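Pullulanase (Klebsiella oxytoca, PDB 2YOC) hydrolyses alpha-1,6-glucosidic linkages in pullulan and in branched dextrins, as a secreted glycoside hydrolase built round a (beta/alpha)8 barrel. Local coordinates at residues M667-K672 / F704-S708; A707-N711 / F720-L724; K713-T719 / Y807-E813. All coordinates share one frame; numbering follows the deposited sequence.

Contact 1. Residues M667-K672 / F704-S708; sequences MGYHPK and FEIAS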
loop_
_atom_site.group_PDB
_atom_site.type_symbol
_atom_site.label_atom_id
_atom_site.label_comp_id
_atom_site.label_asym_id
_atom_site.label_seq_id
_atom_site.Cartn_x
_atom_site.Cartn_y
_atom_site.Cartn_z
HETATM N N MSE B 667 18.014 24.102 12.129
HETATM C CA MSE B 667 16.775 24.813 12.431
HETATM C C MSE B 667 15.726 23.975 13.202
HETATM O O MSE B 667 14.916 24.542 13.935
HETATM C CB MSE B 667 16.213 25.459 11.147
HETATM C CG MSE B 667 15.034 26.391 11.360
HETATM SE SE MSE B 667 14.489 27.165 9.669
HETATM C CE MSE B 667 14.040 25.627 8.705
ATOM N N GLY B 668 15.790 22.651 13.081
ATOM C CA GLY B 668 14.903 21.730 13.794
ATOM C C GLY B 668 14.973 21.864 15.313
ATOM O O GLY B 668 14.031 21.483 16.022
ATOM N N TYR B 669 16.100 22.426 15.823
ATOM C CA TYR B 669 16.345 22.659 17.242
ATOM C C TYR B 669 15.617 23.893 17.717
ATOM O O TYR B 669 15.497 24.103 18.919
ATOM C CB TYR B 669 17.846 22.725 17.527
ATOM C CG TYR B 669 18.469 21.349 17.462
ATOM C CD1 TYR B 669 18.924 20.825 16.258
ATOM C CD2 TYR B 669 18.568 20.552 18.599
ATOM C CE1 TYR B 669 19.450 19.538 16.183
ATOM C CE2 TYR B 669 19.116 19.274 18.540
ATOM C CZ TYR B 669 19.521 18.755 17.324
ATOM O OH TYR B 669 20.061 17.492 17.255
ATOM N N HIS B 670 15.097 24.693 16.781
ATOM C CA HIS B 670 14.316 25.873 17.103
ATOM C C HIS B 670 12.817 25.535 17.070
ATOM O O HIS B 670 12.363 24.790 16.181
ATOM C CB HIS B 670 14.530 26.986 16.053
ATOM C CG HIS B 670 15.909 27.561 15.973
ATOM N ND1 HIS B 670 16.138 28.893 16.244
ATOM C CD2 HIS B 670 17.073 26.987 15.580
ATOM C CE1 HIS B 670 17.437 29.077 16.053
ATOM N NE2 HIS B 670 18.041 27.954 15.668
ATOM N N PRO B 671 12.029 26.172 17.962
ATOM C CA PRO B 671 10.556 26.041 17.882
ATOM C C PRO B 671 10.008 26.760 16.646
ATOM O O PRO B 671 10.319 27.930 16.427
ATOM C CB PRO B 671 10.058 26.782 19.141
ATOM C CG PRO B 671 11.284 26.949 19.986
ATOM C CD PRO B 671 12.424 27.069 19.054
ATOM N N LYS B 672 9.176 26.086 15.854
ATOM C CA LYS B 672 8.513 26.671 14.696
ATOM C C LYS B 672 7.954 28.061 15.051
ATOM O O LYS B 672 8.100 28.985 14.241
ATOM C CB LYS B 672 7.380 25.737 14.230
ATOM C CG LYS B 672 6.241 26.365 13.418
ATOM C CD LYS B 672 5.319 25.289 12.792
ATOM C CE LYS B 672 4.069 25.884 12.184
ATOM N NZ LYS B 672 3.001 24.866 12.085
ATOM N N PHE B 704 8.632 21.191 22.426
ATOM C CA PHE B 704 7.898 22.153 21.593
ATOM C C PHE B 704 7.759 21.630 20.134
ATOM O O PHE B 704 8.554 20.766 19.701
ATOM C CB PHE B 704 8.671 23.491 21.531
ATOM C CG PHE B 704 10.162 23.399 21.214
ATOM C CD1 PHE B 704 10.607 23.157 19.912
ATOM C CD2 PHE B 704 11.113 23.574 22.208
ATOM C CE1 PHE B 704 11.968 23.087 19.616
ATOM C CE2 PHE B 704 12.476 23.479 21.912
ATOM C CZ PHE B 704 12.891 23.238 20.618
ATOM N N GLU B 705 6.812 22.249 19.352
ATOM C CA GLU B 705 6.624 21.966 17.925
ATOM C C GLU B 705 7.854 22.523 17.204
ATOM O O GLU B 705 8.071 23.748 17.170
ATOM C CB GLU B 705 5.337 22.592 17.403
ATOM C CG GLU B 705 5.036 22.173 15.977
ATOM C CD GLU B 705 3.837 22.829 15.334
ATOM O OE1 GLU B 705 3.591 24.034 15.585
ATOM O OE2 GLU B 705 3.172 22.141 14.531
ATOM N N ILE B 706 8.710 21.599 16.749
ATOM C CA ILE B 706 9.992 21.909 16.113
ATOM C C ILE B 706 9.837 22.528 14.723
ATOM O O ILE B 706 8.839 22.276 14.070
ATOM C CB ILE B 706 10.937 20.676 16.140
ATOM C CG1 ILE B 706 10.509 19.543 15.177
ATOM C CG2 ILE B 706 11.112 20.156 17.569
ATOM C CD1 ILE B 706 11.638 18.486 14.872
ATOM N N ALA B 707 10.801 23.356 14.289
ATOM C CA ALA B 707 10.795 23.983 12.958
ATOM C C ALA B 707 11.348 22.957 11.959
ATOM O O ALA B 707 12.534 23.038 11.568
ATOM C CB ALA B 707 11.659 25.243 12.956
ATOM N N SER B 708 10.505 21.943 11.604
ATOM C CA SER B 708 10.923 20.874 10.693
ATOM C C SER B 708 10.254 20.991 9.334
ATOM O O SER B 708 9.221 21.662 9.215
ATOM C CB SER B 708 10.691 19.498 11.307
ATOM O OG SER B 708 9.358 19.034 11.155
HETATM O O HOH W 1 1.152 24.853 14.394
#
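Two loops of the (beta/alpha)8 barrel, one following strand 661-664 and one following strand 690-693, are clasped here by a single beta bridge pairing P671 with I706. Two backbone bonds make it: A707 N gives to H670 O at 2.8 Å, and K672 N gives to E705 O at 2.9 Å. P671 has no N-H to offer and stands at the N-cap position of helix 672-683, a place where a proline costs no helical bond. Its ring lies on a face of F704, with P671 CG 3.8 Å from the ring centroid and only 6° off the normal, a CH-pi contact. Chi1 of 48° puts F704 CG between the backbone N and the carbonyl carbon, which brings the ring over the proline, while Y669 O lies at the ring's edge, 3.2 Å from F704 CZ. The small methyl of A707 suits the inner side, where A707 CB packs 3.9 Å from M667 CG, M667 being a selenomethionine. On the outer side the firmer partner of K672 NZ is N711 O, while its salt bridge to E705 OE1 is long (3.6 Å) and also bridged by a water. A707 centres an inverse gamma turn, and the whole is a single beta bridge between the connections that follow two adjacent strands of a (beta/alpha)8 barrel.

Contact 2. Residues A707-N711 / F720-L724; sequences ASQIN and FSDRL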
loop_
_atom_site.group_PDB
_atom_site.type_symbol
_atom_site.label_atom_id
_atom_site.label_comp_id
_atom_site.label_asym_id
_atom_site.label_seq_id
_atom_site.Cartn_x
_atom_site.Cartn_y
_atom_site.Cartn_z
ATOM N N ALA B 707 10.801 23.356 14.289
ATOM C CA ALA B 707 10.795 23.983 12.958
ATOM C C ALA B 707 11.348 22.957 11.959
ATOM O O ALA B 707 12.534 23.038 11.568
ATOM C CB ALA B 707 11.659 25.243 12.956
ATOM N N SER B 708 10.505 21.943 11.604
ATOM C CA SER B 708 10.923 20.874 10.693
ATOM C C SER B 708 10.254 20.991 9.334
ATOM O O SER B 708 9.221 21.662 9.215
ATOM C CB SER B 708 10.691 19.498 11.307
ATOM O OG SER B 708 9.358 19.034 11.155
ATOM N N GLN B 709 10.835 20.308 8.310
ATOM C CA GLN B 709 10.345 20.235 6.928
ATOM C C GLN B 709 8.841 19.986 6.961
ATOM O O GLN B 709 8.085 20.723 6.326
ATOM C CB GLN B 709 11.025 19.075 6.171
ATOM C CG GLN B 709 12.531 19.108 6.129
ATOM C CD GLN B 709 13.114 17.784 5.684
ATOM O OE1 GLN B 709 13.157 16.817 6.458
ATOM N NE2 GLN B 709 13.609 17.719 4.436
ATOM N N ILE B 710 8.406 18.981 7.748
ATOM C CA ILE B 710 7.001 18.613 7.864
ATOM C C ILE B 710 6.169 19.714 8.482
ATOM O O ILE B 710 5.119 20.057 7.924
ATOM C CB ILE B 710 6.837 17.286 8.640
ATOM C CG1 ILE B 710 7.717 16.159 8.052
ATOM C CG2 ILE B 710 5.337 16.890 8.775
ATOM C CD1 ILE B 710 7.096 15.341 6.871
ATOM N N ASN B 711 6.612 20.227 9.652
ATOM C CA ASN B 711 5.886 21.230 10.419
ATOM C C ASN B 711 5.759 22.590 9.736
ATOM O O ASN B 711 4.814 23.328 10.027
ATOM C CB ASN B 711 6.479 21.359 11.819
ATOM C CG ASN B 711 6.326 20.121 12.686
ATOM O OD1 ASN B 711 5.395 19.340 12.557
ATOM N ND2 ASN B 711 7.216 19.933 13.635
ATOM N N PHE B 720 15.800 22.556 3.464
ATOM C CA PHE B 720 16.579 21.787 2.505
ATOM C C PHE B 720 15.868 20.460 2.334
ATOM O O PHE B 720 15.384 19.878 3.323
ATOM C CB PHE B 720 18.026 21.536 2.997
ATOM C CG PHE B 720 18.994 22.675 2.813
ATOM C CD1 PHE B 720 19.704 22.821 1.626
ATOM C CD2 PHE B 720 19.199 23.608 3.827
ATOM C CE1 PHE B 720 20.601 23.890 1.454
ATOM C CE2 PHE B 720 20.095 24.674 3.655
ATOM C CZ PHE B 720 20.801 24.801 2.477
ATOM N N SER B 721 15.759 20.007 1.075
ATOM C CA SER B 721 15.153 18.714 0.781
ATOM C C SER B 721 16.236 17.688 0.495
ATOM O O SER B 721 17.059 17.847 -0.426
ATOM C CB SER B 721 14.148 18.793 -0.352
ATOM O OG SER B 721 13.565 17.519 -0.565
ATOM N N ASP B 722 16.242 16.656 1.339
ATOM C CA ASP B 722 17.152 15.526 1.321
ATOM C C ASP B 722 16.625 14.419 0.399
ATOM O O ASP B 722 17.368 13.496 0.073
ATOM C CB ASP B 722 17.365 15.010 2.761
ATOM C CG ASP B 722 16.136 14.799 3.635
ATOM O OD1 ASP B 722 15.066 15.360 3.312
ATOM O OD2 ASP B 722 16.265 14.137 4.685
ATOM N N ARG B 723 15.358 14.530 -0.034
ATOM C CA ARG B 723 14.700 13.555 -0.885
ATOM C C ARG B 723 15.340 13.432 -2.244
ATOM O O ARG B 723 15.748 12.333 -2.615
ATOM C CB ARG B 723 13.209 13.851 -1.029
ATOM C CG ARG B 723 12.378 13.403 0.148
ATOM C CD ARG B 723 12.353 14.471 1.178
ATOM N NE ARG B 723 11.287 14.284 2.140
ATOM C CZ ARG B 723 11.487 14.236 3.443
ATOM N NH1 ARG B 723 12.713 14.330 3.935
ATOM N NH2 ARG B 723 10.463 14.110 4.269
ATOM N N LEU B 724 15.408 14.531 -3.015
ATOM C CA LEU B 724 16.018 14.477 -4.352
ATOM C C LEU B 724 17.515 14.245 -4.187
ATOM O O LEU B 724 18.078 13.416 -4.900
ATOM C CB LEU B 724 15.716 15.754 -5.146
ATOM C CG LEU B 724 16.362 15.921 -6.512
ATOM C CD1 LEU B 724 15.398 16.552 -7.491
ATOM C CD2 LEU B 724 17.619 16.776 -6.426
#
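Q709 reaches across to the start of helix 722-729 with its side-chain amide, and most of the surface buried between 707-711 and 720-724 belongs to it, to R723 and to F720. Its NE2 carries the polar links across these two segments. Q709 NE2 donates to D722 OD1 at 3.0 Å in a nearly straight bond, 171° at the hydrogen, and the carboxylate oxygen lies almost in the plane of the amide. A weak second bond runs from Q709 NE2 to F720 O, also 3.0 Å, and Y807 OH is a further, weak partner. Glutamine suits the place because its chain, extended beyond CG, is long enough to span the gap and its NH2 group has two hydrogens to share.

R723 comes to the same carboxylate by another route. Its chain bends at chi2 (87°), folding the guanidinium back so that R723 NH1 makes a salt bridge of 2.6 Å with D722 OD1. The two donors reach this oxygen from opposite faces of the carboxylate plane, the amide from well above it and R723 NH1 on the syn side, nearer the plane; amide and guanidinium planes stand 77° apart. Two donors on one oxygen, one of them a guanidinium, would be expected to favour the charged aspartate. Beside them, I710 CD1 lies 4.4 Å from R723 NH2.

F720 contributes mainly its carbonyl. Its ring leaves in the other direction, meeting F862 and Y817 edge-to-face and K820 in a cation-pi contact. R723 is fixed further by P804 O and G805 O. The contact thus joins the loop after strand 690-693 to the junction where barrel strand 718-720 gives way to helix 722-729, with strands 690-693 and 814-816 pairing on either side of strand 718-720.

Contact 3. Residues K713-T719 / Y807-E813; sequences KGTGIGT and YAADPTE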
loop_
_atom_site.group_PDB
_atom_site.type_symbol
_atom_site.label_atom_id
_atom_site.label_comp_id
_atom_site.label_asym_id
_atom_site.label_seq_id
_atom_site.Cartn_x
_atom_site.Cartn_y
_atom_site.Cartn_z
ATOM N N LYS B 713 5.126 23.202 6.439
ATOM C CA LYS B 713 4.247 23.208 5.266
ATOM C C LYS B 713 3.331 24.433 5.290
ATOM O O LYS B 713 2.618 24.660 6.274
ATOM C CB LYS B 713 3.414 21.919 5.177
ATOM C CG LYS B 713 2.571 21.795 3.897
ATOM C CD LYS B 713 1.508 20.705 3.959
ATOM C CE LYS B 713 0.716 20.670 2.658
ATOM N NZ LYS B 713 -0.199 19.494 2.557
ATOM N N GLY B 714 3.432 25.244 4.236
ATOM C CA GLY B 714 2.637 26.461 4.063
ATOM C C GLY B 714 2.992 27.672 4.915
ATOM O O GLY B 714 2.264 28.660 4.857
ATOM N N THR B 715 4.099 27.612 5.715
ATOM C CA THR B 715 4.529 28.716 6.571
ATOM C C THR B 715 5.268 29.796 5.792
ATOM O O THR B 715 5.208 30.968 6.161
ATOM C CB THR B 715 5.395 28.244 7.738
ATOM O OG1 THR B 715 6.645 27.731 7.264
ATOM C CG2 THR B 715 4.705 27.239 8.618
ATOM N N GLY B 716 5.976 29.405 4.746
ATOM C CA GLY B 716 6.774 30.331 3.958
ATOM C C GLY B 716 8.242 30.100 4.189
ATOM O O GLY B 716 9.067 30.457 3.346
ATOM N N ILE B 717 8.575 29.482 5.327
ATOM C CA ILE B 717 9.949 29.153 5.695
ATOM C C ILE B 717 10.339 27.956 4.871
ATOM O O ILE B 717 9.588 26.981 4.816
ATOM C CB ILE B 717 10.073 28.874 7.228
ATOM C CG1 ILE B 717 9.330 29.928 8.088
ATOM C CG2 ILE B 717 11.516 28.687 7.672
ATOM C CD1 ILE B 717 9.782 31.434 7.987
ATOM N N GLY B 718 11.467 28.060 4.189
ATOM C CA GLY B 718 11.987 26.991 3.353
ATOM C C GLY B 718 12.863 26.058 4.148
ATOM O O GLY B 718 13.416 26.437 5.188
ATOM N N THR B 719 12.987 24.821 3.666
ATOM C CA THR B 719 13.851 23.788 4.251
ATOM C C THR B 719 14.607 23.086 3.145
ATOM O O THR B 719 14.112 23.023 2.017
ATOM C CB THR B 719 13.053 22.757 5.031
ATOM O OG1 THR B 719 11.906 22.385 4.274
ATOM C CG2 THR B 719 12.663 23.237 6.392
ATOM N N TYR B 807 6.370 17.133 1.117
ATOM C CA TYR B 807 5.940 17.776 2.371
ATOM C C TYR B 807 5.513 19.223 2.248
ATOM O O TYR B 807 4.869 19.730 3.182
ATOM C CB TYR B 807 7.026 17.675 3.479
ATOM C CG TYR B 807 8.353 18.303 3.129
ATOM C CD1 TYR B 807 8.582 19.655 3.339
ATOM C CD2 TYR B 807 9.401 17.532 2.633
ATOM C CE1 TYR B 807 9.810 20.235 3.024
ATOM C CE2 TYR B 807 10.647 18.095 2.348
ATOM C CZ TYR B 807 10.849 19.445 2.553
ATOM O OH TYR B 807 12.079 19.989 2.270
ATOM N N ALA B 808 5.933 19.901 1.145
ATOM C CA ALA B 808 5.714 21.325 0.956
ATOM C C ALA B 808 4.369 21.739 0.425
ATOM O O ALA B 808 3.701 20.944 -0.242
ATOM C CB ALA B 808 6.812 21.894 0.090
ATOM N N ALA B 809 3.986 23.014 0.689
ATOM C CA ALA B 809 2.768 23.616 0.134
ATOM C C ALA B 809 3.110 24.309 -1.169
ATOM O O ALA B 809 2.321 24.227 -2.098
ATOM C CB ALA B 809 2.170 24.615 1.094
ATOM N N ASP B 810 4.281 24.980 -1.256
ATOM C CA ASP B 810 4.730 25.665 -2.481
ATOM C C ASP B 810 6.199 25.288 -2.764
ATOM O O ASP B 810 6.950 25.018 -1.817
ATOM C CB ASP B 810 4.578 27.204 -2.368
ATOM C CG ASP B 810 3.173 27.686 -2.056
ATOM O OD1 ASP B 810 2.367 27.833 -3.008
ATOM O OD2 ASP B 810 2.879 27.921 -0.858
ATOM N N PRO B 811 6.652 25.267 -4.037
ATOM C CA PRO B 811 8.070 24.918 -4.293
ATOM C C PRO B 811 9.080 25.871 -3.641
ATOM O O PRO B 811 10.273 25.557 -3.558
ATOM C CB PRO B 811 8.181 24.941 -5.834
ATOM C CG PRO B 811 7.046 25.786 -6.298
ATOM C CD PRO B 811 5.930 25.555 -5.297
ATOM N N THR B 812 8.606 27.050 -3.206
ATOM C CA THR B 812 9.459 28.064 -2.603
ATOM C C THR B 812 9.825 27.697 -1.158
ATOM O O THR B 812 10.701 28.315 -0.561
ATOM C CB THR B 812 8.855 29.445 -2.792
ATOM O OG1 THR B 812 7.664 29.531 -2.024
ATOM C CG2 THR B 812 8.547 29.737 -4.244
ATOM N N GLU B 813 9.173 26.666 -0.622
ATOM C CA GLU B 813 9.419 26.128 0.697
ATOM C C GLU B 813 10.480 25.017 0.657
ATOM O O GLU B 813 10.869 24.536 1.718
ATOM C CB GLU B 813 8.110 25.609 1.293
ATOM C CG GLU B 813 7.064 26.692 1.428
ATOM C CD GLU B 813 5.803 26.378 2.216
ATOM O OE1 GLU B 813 5.482 25.179 2.423
ATOM O OE2 GLU B 813 5.111 27.360 2.586
#
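At the N-terminal ends of two neighbouring strands of the (beta/alpha)8 barrel, 718-720 and 814-816, the carboxylate of E813 is gripped by backbone N-H groups of the loop 713-719. E813 OE1 takes G714 N at 2.7 Å on its syn lone pair, and also A809 N of its own segment at 3.2 Å, from above the carboxylate plane. E813 OE2 accepts a weak bond from G716 N at 3.1 Å. A glutamate, extended beyond CG, can reach into this turn, and the glycines suit it by backbone shape: G714 and G716 both have positive phi, 74° and 109°. An ST turn, I717 N to T715 OG1, helps to shape the same loop, and T715 OG1 also bonds to L712 O. A809 CB packs against G714 N at 3.4 Å, and the aliphatic part of K713 runs alongside Y807 O while its amine pairs with D782. Just ahead of strand 814-816, T719 N gives to E813 O at 2.9 Å. With chi1 at 45°, T719 OG1 lies at the edge of the Y807 ring, near its plane, and T719 OG1 and Y807 OH share a hydrogen bond of 3.1 Å.

Overall arrangement
From the N terminus, the chain leaves barrel strand 661-664 and enters contact 1, which closes on the loop beyond strand 690-693 and so encloses helix 672-683 and that strand. The same loop continues directly into contact 2, the two sharing A707 and S708; contact 2 closes the short stretch 712-719, which leads into strand 718-720. Contact 3 opens inside that stretch, at 713-719, and closes far later, at 807-813, so contacts 2 and 3 cross, whereas contacts 1 and 3 are in series. N711 ties contact 1 to contact 2, M667 packs on T719, and Y807 lies against Q709, tying together the connections round adjacent barrel strands 661-664, 690-693, 718-720 and 814-816.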